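Local coordinates for protein HTH-type transcriptional regulator GadX (Escherichia coli, PDB 3MKL) that regulates transcription of acid-resistance genes, activating about fifteen of them and repressing gadW under some conditions, here seen as its AraC/XylS-type DNA-binding domain, at residues 86-89 with 90-93; 48-51 with 52-55. One frame throughout, in Å; residues are numbered along the deposited sequence.

Contact 1. Residues 86-89 with 90-93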
ATOM      1  N   VAL A  86      14.545   1.535   1.290  1.00 37.26           N
ATOM      2  CA  VAL A  86      14.361   0.840   2.585  1.00 36.28           C
ATOM      3  C   VAL A  86      14.203   1.771   3.799  1.00 34.65           C
ATOM      4  O   VAL A  86      13.401   1.474   4.688  1.00 33.80           O
ATOM      5  CB  VAL A  86      15.463  -0.201   2.886  1.00 37.74           C
ATOM      6  CG1 VAL A  86      15.053  -1.092   4.084  1.00 37.34           C
ATOM      7  CG2 VAL A  86      15.719  -1.061   1.671  1.00 41.45           C
ATOM      8  N   SER A  87      14.961   2.873   3.842  1.00 35.73           N
ATOM      9  CA  SER A  87      14.791   3.920   4.878  1.00 35.04           C
ATOM     10  C   SER A  87      13.365   4.448   4.886  1.00 33.10           C
ATOM     11  O   SER A  87      12.710   4.562   5.939  1.00 31.50           O
ATOM     12  CB  SER A  87      15.709   5.104   4.618  1.00 37.61           C
ATOM     13  OG  SER A  87      17.066   4.768   4.790  1.00 41.30           O
ATOM     14  N   TYR A  88      12.880   4.807   3.708  1.00 33.16           N
ATOM     15  CA  TYR A  88      11.492   5.283   3.619  1.00 32.03           C
ATOM     16  C   TYR A  88      10.471   4.188   4.031  1.00 29.50           C
ATOM     17  O   TYR A  88       9.546   4.434   4.850  1.00 28.33           O
ATOM     18  CB  TYR A  88      11.187   5.835   2.228  1.00 32.89           C
ATOM     19  CG  TYR A  88       9.713   6.173   2.042  1.00 33.78           C
ATOM     20  CD1 TYR A  88       9.185   7.332   2.570  1.00 34.12           C
ATOM     21  CD2 TYR A  88       8.858   5.315   1.357  1.00 33.22           C
ATOM     22  CE1 TYR A  88       7.849   7.669   2.408  1.00 36.65           C
ATOM     23  CE2 TYR A  88       7.485   5.639   1.188  1.00 36.70           C
ATOM     24  CZ  TYR A  88       7.001   6.825   1.720  1.00 36.84           C
ATOM     25  OH  TYR A  88       5.680   7.167   1.579  1.00 38.71           O
ATOM     26  N   PHE A  89      10.635   2.985   3.477  1.00 28.47           N
ATOM     27  CA  PHE A  89       9.786   1.864   3.895  1.00 27.22           C
ATOM     28  C   PHE A  89       9.818   1.678   5.415  1.00 26.40           C
ATOM     29  O   PHE A  89       8.768   1.575   6.035  1.00 24.14           O
ATOM     30  CB  PHE A  89      10.180   0.558   3.193  1.00 28.07           C
ATOM     31  CG  PHE A  89       9.605  -0.678   3.830  1.00 29.13           C
ATOM     32  CD1 PHE A  89       8.257  -0.984   3.702  1.00 30.61           C
ATOM     33  CD2 PHE A  89      10.420  -1.552   4.540  1.00 31.09           C
ATOM     34  CE1 PHE A  89       7.747  -2.155   4.280  1.00 30.52           C
ATOM     35  CE2 PHE A  89       9.911  -2.714   5.104  1.00 31.07           C
ATOM     36  CZ  PHE A  89       8.581  -3.002   4.987  1.00 30.71           C
ATOM     37  N   ILE A  90      11.014   1.628   6.010  1.00 26.86           N
ATOM     38  CA  ILE A  90      11.099   1.556   7.476  1.00 27.41           C
ATOM     39  C   ILE A  90      10.305   2.673   8.172  1.00 27.53           C
ATOM     40  O   ILE A  90       9.554   2.411   9.118  1.00 27.31           O
ATOM     41  CB  ILE A  90      12.598   1.537   7.997  1.00 29.93           C
ATOM     42  CG1 ILE A  90      13.316   0.229   7.571  1.00 27.07           C
ATOM     43  CG2 ILE A  90      12.642   1.743   9.515  1.00 28.14           C
ATOM     44  CD1 ILE A  90      14.841   0.283   7.724  1.00 31.69           C
ATOM     45  N   TYR A  91      10.451   3.906   7.688  1.00 28.48           N
ATOM     46  CA  TYR A  91       9.741   5.063   8.253  1.00 28.82           C
ATOM     47  C   TYR A  91       8.199   4.888   8.233  1.00 28.39           C
ATOM     48  O   TYR A  91       7.500   5.196   9.198  1.00 28.17           O
ATOM     49  CB  TYR A  91      10.134   6.342   7.503  1.00 29.55           C
ATOM     50  CG  TYR A  91       9.052   7.396   7.520  1.00 30.89           C
ATOM     51  CD1 TYR A  91       8.912   8.263   8.620  1.00 31.81           C
ATOM     52  CD2 TYR A  91       8.177   7.558   6.437  1.00 27.87           C
ATOM     53  CE1 TYR A  91       7.901   9.239   8.652  1.00 32.04           C
ATOM     54  CE2 TYR A  91       7.174   8.554   6.463  1.00 30.25           C
ATOM     55  CZ  TYR A  91       7.050   9.368   7.577  1.00 29.26           C
ATOM     56  OH  TYR A  91       6.085  10.315   7.627  1.00 34.52           O
ATOM     57  N   VAL A  92       7.679   4.407   7.111  1.00 27.94           N
ATOM     58  CA  VAL A  92       6.240   4.313   6.951  1.00 28.50           C
ATOM     59  C   VAL A  92       5.691   3.115   7.741  1.00 26.99           C
ATOM     60  O   VAL A  92       4.562   3.173   8.262  1.00 26.41           O
ATOM     61  CB  VAL A  92       5.877   4.211   5.463  1.00 29.32           C
ATOM     62  CG1 VAL A  92       4.411   3.976   5.292  1.00 31.08           C
ATOM     63  CG2 VAL A  92       6.237   5.521   4.776  1.00 33.32           C
ATOM     64  N   PHE A  93       6.494   2.049   7.828  1.00 25.38           N
ATOM     65  CA  PHE A  93       6.118   0.871   8.651  1.00 25.24           C
ATOM     66  C   PHE A  93       6.101   1.212  10.135  1.00 25.83           C
ATOM     67  O   PHE A  93       5.131   0.930  10.826  1.00 25.80           O
ATOM     68  CB  PHE A  93       7.060  -0.288   8.372  1.00 24.80           C
ATOM     69  CG  PHE A  93       6.686  -1.589   9.055  1.00 24.61           C
ATOM     70  CD1 PHE A  93       6.089  -2.621   8.332  1.00 22.49           C
ATOM     71  CD2 PHE A  93       6.993  -1.804  10.390  1.00 26.59           C
ATOM     72  CE1 PHE A  93       5.790  -3.840   8.933  1.00 25.06           C
ATOM     73  CE2 PHE A  93       6.704  -3.024  11.018  1.00 28.18           C
ATOM     74  CZ  PHE A  93       6.097  -4.051  10.282  1.00 28.66           C
TER
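Tyr88 and Val92 meet through a CH-pi contact on helix 86-97. Methyl CG2 of Val92 lies over one face of the Tyr88 ring, 3.7 Å from its centroid and offset toward the rim. The nearest ring atom is Tyr88 CZ, 3.4 Å from Val92 CG2. With Tyr88 CG opposite the backbone N (chi1 173°), the end of the ring comes back within reach of Val92. Val92 CG2 sits beside its own N and meets that ring.

Two aromatic pairs are looser. The Tyr88 and Tyr91 rings are tilted 36° to each other, with Tyr88 CD1 4.0 Å from Tyr91 CD2. Phe89 and Phe93 lie side by side and point the same way. Their rings are inclined at 56°, and Phe89 CZ approaches Phe93 CD1 to 4.2 Å. At the start of the helix, Val86 CG1 touches Ile90 CD1 at 3.9 Å.

The polar contacts are backbone bonds of the alpha-helical i to i+4 type. Ile90 N donates to Val86 O at 2.7 Å, and Phe93 N to Phe89 O at 2.9 Å. The bonds to Ser87 O and Tyr88 O follow the same pattern.

Residues 86-93 lie in helix 86-97, the second helix of the predicted second helix-turn-helix motif, probably its recognition helix as in AraC-family relatives. Phe89 packs on Met60, Ile74 and Pro101, and Phe93 on Leu64 and Tyr104. Phe89 and Phe93 join this helix to its neighbours in the core, while the exposed Tyr88 and Tyr91 offer aromatic and hydroxyl surface. Buried Val92 backs the Tyr88 ring, so that surface rests on the packed side.

Contact 2. Residues 48-51 with 52-55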
ATOM      1  N   GLU A  48     -13.085  10.542   2.938  1.00 39.24           N
ATOM      2  CA  GLU A  48     -11.967  11.028   3.734  1.00 39.08           C
ATOM      3  C   GLU A  48     -10.675  10.239   3.564  1.00 37.24           C
ATOM      4  O   GLU A  48     -10.003   9.899   4.531  1.00 37.51           O
ATOM      5  CB  GLU A  48     -12.374  11.131   5.212  1.00 41.04           C
ATOM      6  CG  GLU A  48     -13.349  12.247   5.493  1.00 43.79           C
ATOM      7  CD  GLU A  48     -12.799  13.626   5.161  1.00 45.49           C
ATOM      8  OE1 GLU A  48     -11.563  13.818   5.124  1.00 46.68           O
ATOM      9  OE2 GLU A  48     -13.614  14.526   4.932  1.00 48.13           O
ATOM     10  N   THR A  49     -10.324   9.970   2.313  1.00 35.77           N
ATOM     11  CA  THR A  49      -9.068   9.302   1.999  1.00 35.04           C
ATOM     12  C   THR A  49      -8.535   9.772   0.635  1.00 33.77           C
ATOM     13  O   THR A  49      -9.191  10.551  -0.067  1.00 34.81           O
ATOM     14  CB  THR A  49      -9.200   7.726   2.042  1.00 34.82           C
ATOM     15  OG1 THR A  49      -7.892   7.125   2.164  1.00 36.31           O
ATOM     16  CG2 THR A  49      -9.931   7.164   0.788  1.00 32.75           C
ATOM     17  N   SER A  50      -7.358   9.301   0.260  1.00 31.96           N
ATOM     18  CA  SER A  50      -6.856   9.555  -1.085  1.00 30.33           C
ATOM     19  C   SER A  50      -6.327   8.252  -1.630  1.00 28.18           C
ATOM     20  O   SER A  50      -6.258   7.247  -0.889  1.00 28.86           O
ATOM     21  CB  SER A  50      -5.753  10.597  -1.068  1.00 31.38           C
ATOM     22  OG  SER A  50      -4.717  10.167  -0.216  1.00 34.47           O
ATOM     23  N   TYR A  51      -5.968   8.255  -2.911  1.00 43.26           N
ATOM     24  CA  TYR A  51      -5.411   7.064  -3.518  1.00 39.75           C
ATOM     25  C   TYR A  51      -4.100   6.727  -2.805  1.00 38.21           C
ATOM     26  O   TYR A  51      -3.825   5.554  -2.531  1.00 36.37           O
ATOM     27  CB  TYR A  51      -5.255   7.227  -5.042  1.00 39.88           C
ATOM     28  CG  TYR A  51      -3.925   7.790  -5.467  1.00 40.07           C
ATOM     29  CD1 TYR A  51      -2.814   6.952  -5.616  1.00 39.80           C
ATOM     30  CD2 TYR A  51      -3.762   9.155  -5.694  1.00 40.26           C
ATOM     31  CE1 TYR A  51      -1.561   7.463  -5.992  1.00 41.56           C
ATOM     32  CE2 TYR A  51      -2.515   9.680  -6.079  1.00 42.58           C
ATOM     33  CZ  TYR A  51      -1.424   8.819  -6.230  1.00 42.95           C
ATOM     34  OH  TYR A  51      -0.194   9.298  -6.604  1.00 45.55           O
ATOM     35  N   SER A  52      -3.330   7.754  -2.438  1.00 38.35           N
ATOM     36  CA  SER A  52      -2.007   7.527  -1.850  1.00 37.90           C
ATOM     37  C   SER A  52      -2.085   6.957  -0.438  1.00 36.93           C
ATOM     38  O   SER A  52      -1.231   6.174  -0.044  1.00 36.77           O
ATOM     39  CB  SER A  52      -1.121   8.772  -1.907  1.00 39.96           C
ATOM     40  OG  SER A  52      -1.790   9.901  -1.379  1.00 44.42           O
ATOM     41  N   GLN A  53      -3.117   7.320   0.313  1.00 37.45           N
ATOM     42  CA  GLN A  53      -3.302   6.761   1.639  1.00 37.08           C
ATOM     43  C   GLN A  53      -3.656   5.307   1.508  1.00 35.42           C
ATOM     44  O   GLN A  53      -3.126   4.469   2.236  1.00 35.10           O
ATOM     45  CB  GLN A  53      -4.351   7.532   2.445  1.00 39.89           C
ATOM     46  CG  GLN A  53      -3.744   8.788   3.062  1.00 41.71           C
ATOM     47  CD  GLN A  53      -4.740   9.681   3.766  1.00 45.95           C
ATOM     48  OE1 GLN A  53      -5.948   9.596   3.536  1.00 45.54           O
ATOM     49  NE2 GLN A  53      -4.226  10.572   4.629  1.00 49.66           N
ATOM     50  N   LEU A  54      -4.537   5.013   0.560  1.00 34.27           N
ATOM     51  CA  LEU A  54      -4.971   3.642   0.328  1.00 33.63           C
ATOM     52  C   LEU A  54      -3.808   2.781  -0.149  1.00 31.70           C
ATOM     53  O   LEU A  54      -3.657   1.654   0.293  1.00 31.74           O
ATOM     54  CB  LEU A  54      -6.142   3.611  -0.650  1.00 33.42           C
ATOM     55  CG  LEU A  54      -7.438   4.222  -0.089  1.00 35.88           C
ATOM     56  CD1 LEU A  54      -8.528   4.185  -1.135  1.00 34.02           C
ATOM     57  CD2 LEU A  54      -7.907   3.521   1.218  1.00 38.27           C
ATOM     58  N   LEU A  55      -2.992   3.327  -1.046  1.00 30.72           N
ATOM     59  CA  LEU A  55      -1.782   2.649  -1.505  1.00 30.61           C
ATOM     60  C   LEU A  55      -0.928   2.199  -0.321  1.00 30.40           C
ATOM     61  O   LEU A  55      -0.606   1.001  -0.176  1.00 30.47           O
ATOM     62  CB  LEU A  55      -0.978   3.540  -2.465  1.00 30.37           C
ATOM     63  CG  LEU A  55       0.148   2.925  -3.313  1.00 32.69           C
ATOM     64  CD1 LEU A  55      -0.293   1.629  -4.003  1.00 32.37           C
ATOM     65  CD2 LEU A  55       0.672   3.936  -4.372  1.00 33.06           C
TER
HETATM   66  O   HOH W   1      -7.142   7.882   4.804  1.00 36.32           O
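Thr49 reaches across to Gln53 and Leu54 just before helix 51-67. Thr49 CB is 4.0 Å from Gln53 OE1. There the side chain branches. Thr49 CG2 touches Leu54 CD1 at 3.8 Å, and the two side chains cross at about a right angle. Thr49 OG1, opposite the backbone N (chi1 -161°), points toward Gln53 but also lies against carbons of Gln53 and Leu54. Thr49 OG1 is 3.6 Å from Gln53 CB. A water sits 2.8 Å from Thr49 OG1, between it and Gln53 OE1. Its approach to Gln53 OE1 is too short to trust, so a water bridge is doubtful.

Ser50 is the N-cap of the helix. Ser50 OG accepts a weak bond from Gln53 N at 3.3 Å. Backbone bonds follow from Leu54 N to Ser50 O and from Leu55 N to Tyr51 O. Ser52 CB stands over the centre of the Tyr51 ring, 4.3 Å from the centroid, in a CH-pi contact.

Glu48, with positive phi, is the C-prime residue of the Schellman motif that ends helix 37-46. Thr49 and Leu54 both pack on Leu44 of that helix and Arg9 of helix 8-17. Tyr51 also meets Leu26 and Ile29.

One helix thus stops and the next begins within a few residues, at the end of the predicted first helix-turn-helix motif. The Ser50 hydroxyl weakly caps the N-H of Gln53, and Thr49 CG2 packs against Leu54.

Both contacts lie within the AraC/XylS-type domain, with centres about 18 Å apart and nearest atoms about 7 Å apart, so they do not touch. Each mixes buried and exposed residues. Contact 1 lies within one helix of the predicted second helix-turn-helix motif. Contact 2 is a junction from the end of the first motif into helix 51-67. That helix links them: contact 2 forms its start, and contact 1 packs on its Thr56, Met60 and Leu64. The chemistry differs accordingly. Contact 1 relies on rings and methyls over regular helix bonds, whereas contact 2 adds a weak serine cap at a helix start.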